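Local coordinates for putative lipoprotein (Parabacteroides distasonis, PDB 4FVS) that is of unknown function but, as a putative exported lipoprotein related to the LolA/LolB carriers, may bind lipid or a similar apolar ligand, at residues P86-E91 against K137-K142; P106-A111 against R144-T149; E150-P155 against F159-V164; N167-S172 against K176-G181. All coordinates share one frame; numbering follows the deposited sequence.

All four contacts use neighbouring antiparallel strands, 132-154, 157-171 and 179-188. They fall into two groups. Interactions 1 and 4 lie together, centres about 9 Å apart. Segment 137-142 pairs by backbone hydrogen bonds with strand 157-171, in residues 167-171, and Met139 packs on Ile168 and Thr170. Interactions 2 and 3 form the second group, centres about 12 Å apart, joined where Ile147 and Lys148 face Lys163. The centres of interactions 1 and 3 are about 24 Å apart and lie on opposite sides of the chain's centre. Strand 132-154 serves interactions 1, 2 and 3, and strand 157-171 serves interactions 3 and 4. Lipid binding is only inferred for this protein, and none of the four contacts can be tied to a ligand site.

Interaction 1: P86-E91 against K137-K142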
loop_
_atom_site.group_PDB
_atom_site.type_symbol
_atom_site.label_atom_id
_atom_site.label_comp_id
_atom_site.label_asym_id
_atom_site.label_seq_id
_atom_site.Cartn_x
_atom_site.Cartn_y
_atom_site.Cartn_z
ATOM N N PRO A 86 9.293 4.927 -1.930
ATOM C CA PRO A 86 10.759 5.087 -1.882
ATOM C C PRO A 86 11.400 5.147 -0.478
ATOM O O PRO A 86 12.400 4.485 -0.291
ATOM C CB PRO A 86 10.965 6.410 -2.612
ATOM C CG PRO A 86 9.883 6.443 -3.611
ATOM C CD PRO A 86 8.706 5.786 -2.991
ATOM N N GLY A 87 10.852 5.900 0.477
ATOM C CA GLY A 87 11.397 5.975 1.841
ATOM C C GLY A 87 11.676 4.646 2.543
ATOM O O GLY A 87 12.685 4.506 3.255
ATOM N N VAL A 88 10.765 3.656 2.353
ATOM C CA VAL A 88 10.854 2.287 2.887
ATOM C C VAL A 88 11.670 1.378 1.882
ATOM O O VAL A 88 12.656 0.745 2.282
ATOM C CB VAL A 88 9.422 1.698 3.170
ATOM C CG1 VAL A 88 9.457 0.209 3.482
ATOM C CG2 VAL A 88 8.706 2.436 4.279
ATOM N N VAL A 89 11.228 1.329 0.594
ATOM C CA VAL A 89 11.746 0.462 -0.497
ATOM C C VAL A 89 13.280 0.693 -0.771
ATOM O O VAL A 89 13.964 -0.277 -1.122
ATOM C CB VAL A 89 10.906 0.591 -1.806
ATOM C CG1 VAL A 89 11.500 -0.228 -2.943
ATOM C CG2 VAL A 89 9.456 0.164 -1.567
ATOM N N SER A 90 13.809 1.931 -0.582
ATOM C CA SER A 90 15.239 2.255 -0.760
ATOM C C SER A 90 16.080 1.558 0.338
ATOM O O SER A 90 17.157 0.997 0.070
ATOM C CB SER A 90 15.463 3.769 -0.741
ATOM O OG SER A 90 15.022 4.374 0.466
ATOM N N GLU A 91 15.535 1.551 1.565
ATOM C CA GLU A 91 16.100 0.888 2.735
ATOM C C GLU A 91 15.929 -0.657 2.594
ATOM O O GLU A 91 15.644 -1.342 3.598
ATOM C CB GLU A 91 15.369 1.429 3.998
ATOM C CG GLU A 91 15.737 2.847 4.390
ATOM C CD GLU A 91 17.148 2.948 4.929
ATOM O OE1 GLU A 91 17.318 2.750 6.154
ATOM O OE2 GLU A 91 18.088 3.145 4.123
ATOM N N LYS A 137 13.157 -2.577 12.518
ATOM C CA LYS A 137 12.485 -1.293 12.681
ATOM C C LYS A 137 11.026 -1.522 12.916
ATOM O O LYS A 137 10.414 -2.363 12.251
ATOM C CB LYS A 137 12.646 -0.379 11.437
ATOM C CG LYS A 137 13.932 0.408 11.301
ATOM C CD LYS A 137 13.865 1.276 10.034
ATOM C CE LYS A 137 15.156 1.994 9.713
ATOM N NZ LYS A 137 15.086 2.679 8.392
ATOM N N ASP A 138 10.451 -0.745 13.826
ATOM C CA ASP A 138 9.016 -0.707 14.080
ATOM C C ASP A 138 8.395 0.367 13.238
ATOM O O ASP A 138 8.957 1.459 13.159
ATOM C CB ASP A 138 8.721 -0.413 15.560
ATOM C CG ASP A 138 8.790 -1.577 16.493
ATOM O OD1 ASP A 138 8.064 -2.572 16.250
ATOM O OD2 ASP A 138 9.455 -1.444 17.540
HETATM N N MSE A 139 7.240 0.096 12.633
HETATM C CA MSE A 139 6.533 1.125 11.887
HETATM C C MSE A 139 5.084 1.063 12.249
HETATM O O MSE A 139 4.451 0.019 12.069
HETATM C CB MSE A 139 6.745 0.997 10.383
HETATM C CG MSE A 139 8.219 0.894 10.021
HETATM SE SE MSE A 139 8.547 1.096 8.184
HETATM C CE MSE A 139 8.195 2.953 8.017
ATOM N N ALA A 140 4.576 2.151 12.844
ATOM C CA ALA A 140 3.194 2.249 13.279
ATOM C C ALA A 140 2.381 3.125 12.331
ATOM O O ALA A 140 2.691 4.297 12.149
ATOM C CB ALA A 140 3.132 2.793 14.692
ATOM N N ILE A 141 1.383 2.527 11.676
ATOM C CA ILE A 141 0.443 3.206 10.784
ATOM C C ILE A 141 -0.838 3.353 11.595
ATOM O O ILE A 141 -1.503 2.361 11.885
ATOM C CB ILE A 141 0.257 2.468 9.422
ATOM C CG1 ILE A 141 1.615 2.224 8.719
ATOM C CG2 ILE A 141 -0.713 3.227 8.496
ATOM C CD1 ILE A 141 1.656 0.855 7.972
ATOM N N LYS A 142 -1.148 4.581 12.009
ATOM C CA LYS A 142 -2.271 4.842 12.905
ATOM C C LYS A 142 -3.034 6.100 12.482
ATOM O O LYS A 142 -2.654 6.753 11.519
ATOM C CB LYS A 142 -1.732 4.991 14.361
ATOM C CG LYS A 142 -0.595 6.011 14.496
ATOM C CD LYS A 142 0.191 5.848 15.767
ATOM C CE LYS A 142 1.413 6.746 15.740
ATOM N NZ LYS A 142 2.343 6.464 16.862
#
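Val88 and Met139, a selenomethionine, meet where the short helix 86-89 packs against one face of strand 137-142. The strand belongs to a run of curved antiparallel strands, consistent with the LolA/LolB relationship. The backbones stay apart, with Val88 CA and Met139 CA 10.1 Å from each other, so side chains alone bridge the gap. The buried part is apolar. Val88 CG2 lies 3.8 Å from Met139 CE, and the two side chains run past each other in opposite directions. Met139 bends at its last torsion (chi3 72°), which turns the methyl toward the valine. Ile127 and Leu83 add to this packing around Val88. The other part is polar and nearer solvent. Lys137, extended beyond CG, reaches across at about a right angle to Glu91. Its NZ forms a salt bridge 3.2 Å from Glu91 OE1, on the anti lone pair. A leucine in its place would remove the ammonium group and would probably leave the Glu91 carboxylate without this mate and freer to turn. Just before Glu91, Pro86 O accepts two hydrogen bonds, from Ser90 N and Ser90 OG, which reach it from opposite faces of its plane, with OG at 2.7 Å.

Interaction 2: P106-A111 against R144-T149; sequences PNPYAA and REFIKT
Pro108 and Thr149 have the nearest CA atoms, 7.4 Å apart, where the irregular segment 106-111 passes strand 144-149 with no hydrogen bond between them. The contact is made by side chains near the surface. Pro108 sits in the middle. Its CG meets Thr149 CG2 at 3.4 Å, and its CB meets Phe146 CE1 at 3.6 Å, the proline and phenylalanine side chains crossing at about a right angle. Phe146 has CG opposite its backbone N (chi1 175°), which swings the ring out to the proline. Thr149 CG2 lies at the edge of that ring, in its plane, while Lys148 N lies over the centre of one face. Phe113 packs edge-to-face with the same phenylalanine. Tyr109 flanks the threonine from the other segment, its OH 4.0 Å from Thr149 CG2. Pro108 CG lies 3.8 Å above one face of the tyrosine ring, toward the rim. A serine in place of Tyr109 would take the ring away and would probably leave a gap beside Thr149 CG2 and Pro108 CG. The loop is shaped locally by Asn107, whose OD1 accepts from Tyr109 N at 3.1 Å. That donor stands above the carbonyl plane. This is an Asx turn. On the strand, Ile147 and Lys148 both face Lys163. The extra residue lets Phe146 and Thr149 both point at the loop, the arrangement of a classic beta bulge in an antiparallel sheet.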
loop_
_atom_site.group_PDB
_atom_site.type_symbol
_atom_site.label_atom_id
_atom_site.label_comp_id
_atom_site.label_asym_id
_atom_site.label_seq_id
_atom_site.Cartn_x
_atom_site.Cartn_y
_atom_site.Cartn_z
ATOM N N PRO A 106 -12.067 0.864 3.780
ATOM C CA PRO A 106 -13.503 1.157 3.667
ATOM C C PRO A 106 -13.910 1.561 2.244
ATOM O O PRO A 106 -13.102 2.088 1.493
ATOM C CB PRO A 106 -13.706 2.319 4.652
ATOM C CG PRO A 106 -12.533 2.261 5.574
ATOM C CD PRO A 106 -11.402 1.822 4.683
ATOM N N ASN A 107 -15.150 1.247 1.865
ATOM C CA ASN A 107 -15.769 1.535 0.578
ATOM C C ASN A 107 -16.675 2.761 0.720
ATOM O O ASN A 107 -17.764 2.664 1.299
ATOM C CB ASN A 107 -16.557 0.312 0.085
ATOM C CG ASN A 107 -17.358 0.496 -1.187
ATOM O OD1 ASN A 107 -17.121 1.407 -1.999
ATOM N ND2 ASN A 107 -18.296 -0.420 -1.404
ATOM N N PRO A 108 -16.263 3.917 0.175
ATOM C CA PRO A 108 -17.080 5.132 0.332
ATOM C C PRO A 108 -18.257 5.212 -0.631
ATOM O O PRO A 108 -19.096 6.124 -0.507
ATOM C CB PRO A 108 -16.092 6.241 0.045
ATOM C CG PRO A 108 -15.146 5.619 -0.921
ATOM C CD PRO A 108 -15.003 4.195 -0.540
ATOM N N TYR A 109 -18.326 4.270 -1.586
ATOM C CA TYR A 109 -19.382 4.242 -2.606
ATOM C C TYR A 109 -20.562 3.385 -2.164
ATOM O O TYR A 109 -21.641 3.493 -2.741
ATOM C CB TYR A 109 -18.833 3.736 -3.942
ATOM C CG TYR A 109 -17.580 4.467 -4.375
ATOM C CD1 TYR A 109 -17.649 5.751 -4.904
ATOM C CD2 TYR A 109 -16.317 3.886 -4.229
ATOM C CE1 TYR A 109 -16.502 6.427 -5.313
ATOM C CE2 TYR A 109 -15.161 4.564 -4.616
ATOM C CZ TYR A 109 -15.263 5.834 -5.163
ATOM O OH TYR A 109 -14.170 6.543 -5.594
ATOM N N ALA A 110 -20.365 2.576 -1.114
ATOM C CA ALA A 110 -21.352 1.678 -0.519
ATOM C C ALA A 110 -22.571 2.410 -0.036
ATOM O O ALA A 110 -22.508 3.599 0.315
ATOM C CB ALA A 110 -20.733 0.930 0.651
ATOM N N ALA A 111 -23.681 1.677 0.020
ATOM C CA ALA A 111 -24.943 2.210 0.506
ATOM C C ALA A 111 -24.768 2.771 1.909
ATOM O O ALA A 111 -24.089 2.163 2.745
ATOM C CB ALA A 111 -26.009 1.132 0.489
ATOM N N ARG A 144 -5.822 6.602 10.954
ATOM C CA ARG A 144 -6.272 6.551 9.567
ATOM C C ARG A 144 -7.598 7.254 9.448
ATOM O O ARG A 144 -8.472 7.006 10.272
ATOM C CB ARG A 144 -6.377 5.096 9.063
ATOM C CG ARG A 144 -5.069 4.308 9.107
ATOM C CD ARG A 144 -5.267 2.847 8.746
ATOM N NE ARG A 144 -5.648 2.606 7.345
ATOM C CZ ARG A 144 -6.469 1.637 6.952
ATOM N NH1 ARG A 144 -7.022 0.830 7.842
ATOM N NH2 ARG A 144 -6.761 1.485 5.671
ATOM N N GLU A 145 -7.752 8.151 8.473
ATOM C CA GLU A 145 -9.020 8.861 8.297
ATOM C C GLU A 145 -9.375 9.014 6.820
ATOM O O GLU A 145 -8.503 9.126 5.990
ATOM C CB GLU A 145 -9.038 10.238 8.990
ATOM C CG GLU A 145 -8.001 11.235 8.509
ATOM C CD GLU A 145 -8.191 12.641 9.040
ATOM O OE1 GLU A 145 -9.277 13.228 8.820
ATOM O OE2 GLU A 145 -7.216 13.180 9.612
ATOM N N PHE A 146 -10.665 9.006 6.510
ATOM C CA PHE A 146 -11.212 9.213 5.184
ATOM C C PHE A 146 -11.282 10.712 4.913
ATOM O O PHE A 146 -11.871 11.459 5.712
ATOM C CB PHE A 146 -12.610 8.563 5.084
ATOM C CG PHE A 146 -13.321 8.833 3.783
ATOM C CD1 PHE A 146 -12.928 8.188 2.610
ATOM C CD2 PHE A 146 -14.324 9.793 3.707
ATOM C CE1 PHE A 146 -13.564 8.455 1.399
ATOM C CE2 PHE A 146 -14.952 10.075 2.492
ATOM C CZ PHE A 146 -14.580 9.390 1.350
ATOM N N ILE A 147 -10.710 11.146 3.769
ATOM C CA ILE A 147 -10.682 12.558 3.396
ATOM C C ILE A 147 -11.876 12.883 2.480
ATOM O O ILE A 147 -12.771 13.640 2.872
ATOM C CB ILE A 147 -9.315 12.928 2.747
ATOM C CG1 ILE A 147 -8.120 12.532 3.650
ATOM C CG2 ILE A 147 -9.263 14.405 2.352
ATOM C CD1 ILE A 147 -8.212 13.053 5.184
ATOM N N LYS A 148 -11.897 12.284 1.286
ATOM C CA LYS A 148 -12.899 12.491 0.251
ATOM C C LYS A 148 -12.715 11.442 -0.837
ATOM O O LYS A 148 -11.735 10.685 -0.807
ATOM C CB LYS A 148 -12.726 13.924 -0.342
ATOM C CG LYS A 148 -11.422 14.121 -1.183
ATOM C CD LYS A 148 -10.985 15.570 -1.410
ATOM C CE LYS A 148 -9.546 15.655 -1.876
ATOM N NZ LYS A 148 -9.161 17.027 -2.309
ATOM N N THR A 149 -13.601 11.468 -1.850
ATOM C CA THR A 149 -13.510 10.669 -3.068
ATOM C C THR A 149 -13.218 11.590 -4.199
ATOM O O THR A 149 -13.908 12.615 -4.332
ATOM C CB THR A 149 -14.779 9.852 -3.346
ATOM O OG1 THR A 149 -15.930 10.703 -3.466
ATOM C CG2 THR A 149 -14.976 8.744 -2.353
#

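Interaction 3: E150-P155 against F159-V164; sequences ESITTP and FDCAKV
Glu150 and Ile152 pair with Cys161 and Phe159 in antiparallel register, and the short strand axes come within 4.6 Å at 121°, so the ribbon is strongly twisted. Four backbone hydrogen bonds join these two pairs. The bond from Ile152 N to Phe159 O is nearly straight (170°), while Glu150 N to Cys161 O is bent (133°). Between them Ser151 and Asp160 form a non-hydrogen-bonded pair, CA to CA 4.4 Å, and Ser151 CA gives a CA-H...O contact to Phe159 O. Glu150, Ile152, Phe159 and Cys161 lie on the face opposite Ser151 and Asp160. Ile152 CB is 4.1 Å from Cys161 SG, and both side chains touch Val194. Toward the turn, Thr154 OG1 comes to the edge of the Phe159 ring, 3.8 Å from CE1, while hydrogen-bonding Leu211 O and Ala156 N. At the far end Glu150 OE2 accepts from Trp186 NE1. Lys163 NZ is 4.4 Å from that oxygen, beyond salt-bridge range, but would probably still lend it some electrostatic stabilisation. Lys163 also makes a cation-pi contact with Tyr184. The whole is one end of the beta hairpin formed by strands 132-154 and 157-171, within the run of antiparallel strands.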
loop_
_atom_site.group_PDB
_atom_site.type_symbol
_atom_site.label_atom_id
_atom_site.label_comp_id
_atom_site.label_asym_id
_atom_site.label_seq_id
_atom_site.Cartn_x
_atom_site.Cartn_y
_atom_site.Cartn_z
ATOM N N GLU A 150 -12.214 11.271 -5.026
ATOM C CA GLU A 150 -11.950 12.139 -6.178
ATOM C C GLU A 150 -11.420 11.341 -7.337
ATOM O O GLU A 150 -10.938 10.236 -7.155
ATOM C CB GLU A 150 -11.017 13.330 -5.850
ATOM C CG GLU A 150 -9.606 13.016 -5.383
ATOM C CD GLU A 150 -8.677 14.216 -5.336
ATOM O OE1 GLU A 150 -8.709 15.038 -6.281
ATOM O OE2 GLU A 150 -7.879 14.307 -4.375
ATOM N N SER A 151 -11.558 11.893 -8.531
ATOM C CA SER A 151 -11.091 11.306 -9.775
ATOM C C SER A 151 -9.640 11.673 -9.980
ATOM O O SER A 151 -9.284 12.854 -9.884
ATOM C CB SER A 151 -11.946 11.777 -10.946
ATOM O OG SER A 151 -11.567 11.122 -12.145
ATOM N N ILE A 152 -8.800 10.649 -10.234
ATOM C CA ILE A 152 -7.356 10.779 -10.427
ATOM C C ILE A 152 -6.985 10.239 -11.793
ATOM O O ILE A 152 -7.428 9.151 -12.175
ATOM C CB ILE A 152 -6.595 10.046 -9.283
ATOM C CG1 ILE A 152 -6.860 10.699 -7.924
ATOM C CG2 ILE A 152 -5.088 9.888 -9.533
ATOM C CD1 ILE A 152 -6.509 12.201 -7.740
ATOM N N THR A 153 -6.155 10.997 -12.521
ATOM C CA THR A 153 -5.663 10.594 -13.833
ATOM C C THR A 153 -4.164 10.326 -13.729
ATOM O O THR A 153 -3.412 11.158 -13.221
ATOM C CB THR A 153 -6.010 11.652 -14.898
ATOM O OG1 THR A 153 -7.440 11.826 -14.955
ATOM C CG2 THR A 153 -5.468 11.301 -16.275
ATOM N N THR A 154 -3.751 9.133 -14.159
ATOM C CA THR A 154 -2.350 8.693 -14.200
ATOM C C THR A 154 -2.059 8.172 -15.625
ATOM O O THR A 154 -3.011 8.025 -16.401
ATOM C CB THR A 154 -2.047 7.615 -13.127
ATOM O OG1 THR A 154 -2.570 6.357 -13.557
ATOM C CG2 THR A 154 -2.504 7.986 -11.722
ATOM N N PRO A 155 -0.801 7.792 -15.981
ATOM C CA PRO A 155 -0.567 7.218 -17.324
ATOM C C PRO A 155 -1.348 5.905 -17.572
ATOM O O PRO A 155 -1.455 5.495 -18.725
ATOM C CB PRO A 155 0.945 6.963 -17.339
ATOM C CG PRO A 155 1.508 7.890 -16.298
ATOM C CD PRO A 155 0.466 7.880 -15.214
ATOM N N PHE A 159 -9.342 7.139 -12.745
ATOM C CA PHE A 159 -9.988 6.283 -11.758
ATOM C C PHE A 159 -10.695 7.062 -10.656
ATOM O O PHE A 159 -10.149 8.066 -10.175
ATOM C CB PHE A 159 -8.928 5.370 -11.092
ATOM C CG PHE A 159 -7.973 4.655 -12.025
ATOM C CD1 PHE A 159 -6.803 5.273 -12.459
ATOM C CD2 PHE A 159 -8.248 3.365 -12.477
ATOM C CE1 PHE A 159 -5.943 4.627 -13.350
ATOM C CE2 PHE A 159 -7.376 2.712 -13.362
ATOM C CZ PHE A 159 -6.229 3.349 -13.789
ATOM N N ASP A 160 -11.907 6.592 -10.253
ATOM C CA ASP A 160 -12.635 7.204 -9.134
ATOM C C ASP A 160 -12.070 6.573 -7.895
ATOM O O ASP A 160 -12.093 5.351 -7.755
ATOM C CB ASP A 160 -14.170 7.061 -9.245
ATOM C CG ASP A 160 -14.998 8.078 -8.447
ATOM O OD1 ASP A 160 -14.553 9.249 -8.308
ATOM O OD2 ASP A 160 -16.143 7.752 -8.087
ATOM N N CYS A 161 -11.428 7.381 -7.053
ATOM C CA CYS A 161 -10.730 6.900 -5.870
ATOM C C CYS A 161 -11.338 7.400 -4.589
ATOM O O CYS A 161 -12.126 8.338 -4.571
ATOM C CB CYS A 161 -9.267 7.329 -5.933
ATOM S SG CYS A 161 -8.405 6.826 -7.427
ATOM N N ALA A 162 -10.877 6.795 -3.510
ATOM C CA ALA A 162 -11.063 7.154 -2.136
ATOM C C ALA A 162 -9.729 7.629 -1.642
ATOM O O ALA A 162 -8.720 6.979 -1.923
ATOM C CB ALA A 162 -11.555 5.956 -1.350
ATOM N N LYS A 163 -9.693 8.806 -1.024
ATOM C CA LYS A 163 -8.472 9.396 -0.488
ATOM C C LYS A 163 -8.548 9.290 1.001
ATOM O O LYS A 163 -9.500 9.765 1.636
ATOM C CB LYS A 163 -8.263 10.853 -0.966
ATOM C CG LYS A 163 -6.901 11.451 -0.602
ATOM C CD LYS A 163 -6.951 12.953 -0.580
ATOM C CE LYS A 163 -5.591 13.509 -0.313
ATOM N NZ LYS A 163 -5.477 14.935 -0.734
ATOM N N VAL A 164 -7.550 8.612 1.546
ATOM C CA VAL A 164 -7.394 8.280 2.964
ATOM C C VAL A 164 -6.025 8.735 3.457
ATOM O O VAL A 164 -5.025 8.560 2.755
ATOM C CB VAL A 164 -7.599 6.748 3.159
ATOM C CG1 VAL A 164 -7.070 6.275 4.502
ATOM C CG2 VAL A 164 -9.066 6.356 3.010
#

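Interaction 4: N167-S172 against K176-G181; sequences NIATRS and KETITG
Thr178 lies against two residues of the facing strand, Ala169 and Arg171. With chi1 at -55°, its OG1 sits beside the backbone N and CG2 lies opposite that N; CG2 comes 4.0 Å from Ala169 CB. Its OG1 points to the aliphatic start of Arg171, 3.8 Å from CG, and the two side chains cross at a slant. The arginine then bends at chi3, and its guanidinium keeps a weak, long ion pair with Asp138. Ala169 also has Thr180 directly across from it on the same face. The methyl carbon CB of Ala169 and CG2 of Thr180 are 4.2 Å apart. These residues belong to the beta hairpin of strands 157-171 and 179-188, whose short axes run at 168°, almost exactly antiparallel. Four backbone hydrogen bonds hold it, two between Ile168 and Gly181 and two between Thr170 and Ile179. Ile168 N to Gly181 O is essentially straight at the hydrogen (179°), although the donor stands above the carbonyl plane. On the face of Ile168 and Thr170 the packing is different. Gly181 has no side chain, and Ile168 CG2 lies along its backbone, 3.7 Å from Gly181 C. The rest of Ile168 leads away toward Leu83 and Tyr85. Thr170 CB lies 3.9 Å from the carbonyl oxygen Ile179 O. Where strand 167-171 enters the contact, Asn167 CB lies 4.1 Å from Gly181 O, and Asn167 ND2 hydrogen-bonds Asp143 OD2.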
loop_
_atom_site.group_PDB
_atom_site.type_symbol
_atom_site.label_atom_id
_atom_site.label_comp_id
_atom_site.label_asym_id
_atom_site.label_seq_id
_atom_site.Cartn_x
_atom_site.Cartn_y
_atom_site.Cartn_z
ATOM N N ASN A 167 -1.187 8.399 9.781
ATOM C CA ASN A 167 0.009 8.885 10.466
ATOM C C ASN A 167 0.983 7.729 10.571
ATOM O O ASN A 167 0.558 6.570 10.698
ATOM C CB ASN A 167 -0.293 9.474 11.840
ATOM C CG ASN A 167 -0.979 10.811 11.852
ATOM O OD1 ASN A 167 -0.868 11.635 10.960
ATOM N ND2 ASN A 167 -1.629 11.086 12.939
ATOM N N ILE A 168 2.275 8.016 10.484
ATOM C CA ILE A 168 3.313 6.986 10.598
ATOM C C ILE A 168 4.331 7.431 11.656
ATOM O O ILE A 168 4.556 8.625 11.871
ATOM C CB ILE A 168 3.992 6.619 9.225
ATOM C CG1 ILE A 168 4.957 5.417 9.356
ATOM C CG2 ILE A 168 4.669 7.809 8.534
ATOM C CD1 ILE A 168 4.961 4.538 8.200
ATOM N N ALA A 169 4.892 6.445 12.345
ATOM C CA ALA A 169 5.940 6.599 13.347
ATOM C C ALA A 169 6.894 5.442 13.183
ATOM O O ALA A 169 6.430 4.309 13.131
ATOM C CB ALA A 169 5.346 6.661 14.743
ATOM N N THR A 170 8.209 5.715 13.000
ATOM C CA THR A 170 9.246 4.708 12.747
ATOM C C THR A 170 10.318 4.763 13.857
ATOM O O THR A 170 11.016 5.774 14.014
ATOM C CB THR A 170 9.851 4.906 11.345
ATOM O OG1 THR A 170 8.800 5.035 10.387
ATOM C CG2 THR A 170 10.785 3.780 10.933
ATOM N N ARG A 171 10.421 3.641 14.614
ATOM C CA ARG A 171 11.347 3.369 15.718
ATOM C C ARG A 171 12.408 2.371 15.304
ATOM O O ARG A 171 12.122 1.462 14.529
ATOM C CB ARG A 171 10.611 2.822 16.937
ATOM C CG ARG A 171 9.656 3.805 17.554
ATOM C CD ARG A 171 8.856 3.175 18.658
ATOM N NE ARG A 171 9.599 3.190 19.910
ATOM C CZ ARG A 171 10.175 2.123 20.452
ATOM N NH1 ARG A 171 10.094 0.936 19.851
ATOM N NH2 ARG A 171 10.830 2.228 21.600
ATOM N N SER A 172 13.629 2.531 15.828
ATOM C CA SER A 172 14.757 1.670 15.499
ATOM C C SER A 172 15.720 1.562 16.677
ATOM O O SER A 172 15.955 2.576 17.349
ATOM C CB SER A 172 15.491 2.196 14.275
ATOM O OG SER A 172 16.568 1.338 13.939
ATOM N N LYS A 176 17.955 7.212 18.249
ATOM C CA LYS A 176 17.563 7.638 19.600
ATOM C C LYS A 176 16.122 8.182 19.617
ATOM O O LYS A 176 15.415 8.014 20.618
ATOM C CB LYS A 176 18.532 8.705 20.149
ATOM N N GLU A 177 15.692 8.831 18.512
ATOM C CA GLU A 177 14.366 9.451 18.393
ATOM C C GLU A 177 13.438 8.696 17.398
ATOM O O GLU A 177 13.894 7.986 16.497
ATOM C CB GLU A 177 14.499 10.950 17.972
ATOM C CG GLU A 177 14.958 11.244 16.540
ATOM C CD GLU A 177 16.363 10.841 16.123
ATOM O OE1 GLU A 177 17.313 11.065 16.910
ATOM O OE2 GLU A 177 16.518 10.340 14.986
ATOM N N THR A 178 12.126 8.884 17.590
ATOM C CA THR A 178 11.056 8.349 16.751
ATOM C C THR A 178 10.845 9.306 15.567
ATOM O O THR A 178 10.656 10.515 15.782
ATOM C CB THR A 178 9.770 8.162 17.589
ATOM O OG1 THR A 178 10.047 7.348 18.735
ATOM C CG2 THR A 178 8.631 7.550 16.792
ATOM N N ILE A 179 10.888 8.768 14.321
ATOM C CA ILE A 179 10.663 9.585 13.136
ATOM C C ILE A 179 9.166 9.518 12.782
ATOM O O ILE A 179 8.642 8.444 12.483
ATOM C CB ILE A 179 11.577 9.204 11.939
ATOM C CG1 ILE A 179 13.089 9.195 12.295
ATOM C CG2 ILE A 179 11.290 10.064 10.715
ATOM C CD1 ILE A 179 13.746 10.515 12.909
ATOM N N THR A 180 8.494 10.673 12.806
ATOM C CA THR A 180 7.078 10.763 12.479
ATOM C C THR A 180 6.844 11.474 11.144
ATOM O O THR A 180 7.661 12.274 10.677
ATOM C CB THR A 180 6.284 11.470 13.572
ATOM O OG1 THR A 180 6.750 12.815 13.694
ATOM C CG2 THR A 180 6.339 10.740 14.887
ATOM N N GLY A 181 5.696 11.174 10.573
ATOM C CA GLY A 181 5.214 11.747 9.335
ATOM C C GLY A 181 3.789 11.307 9.094
ATOM O O GLY A 181 3.110 10.831 10.002
#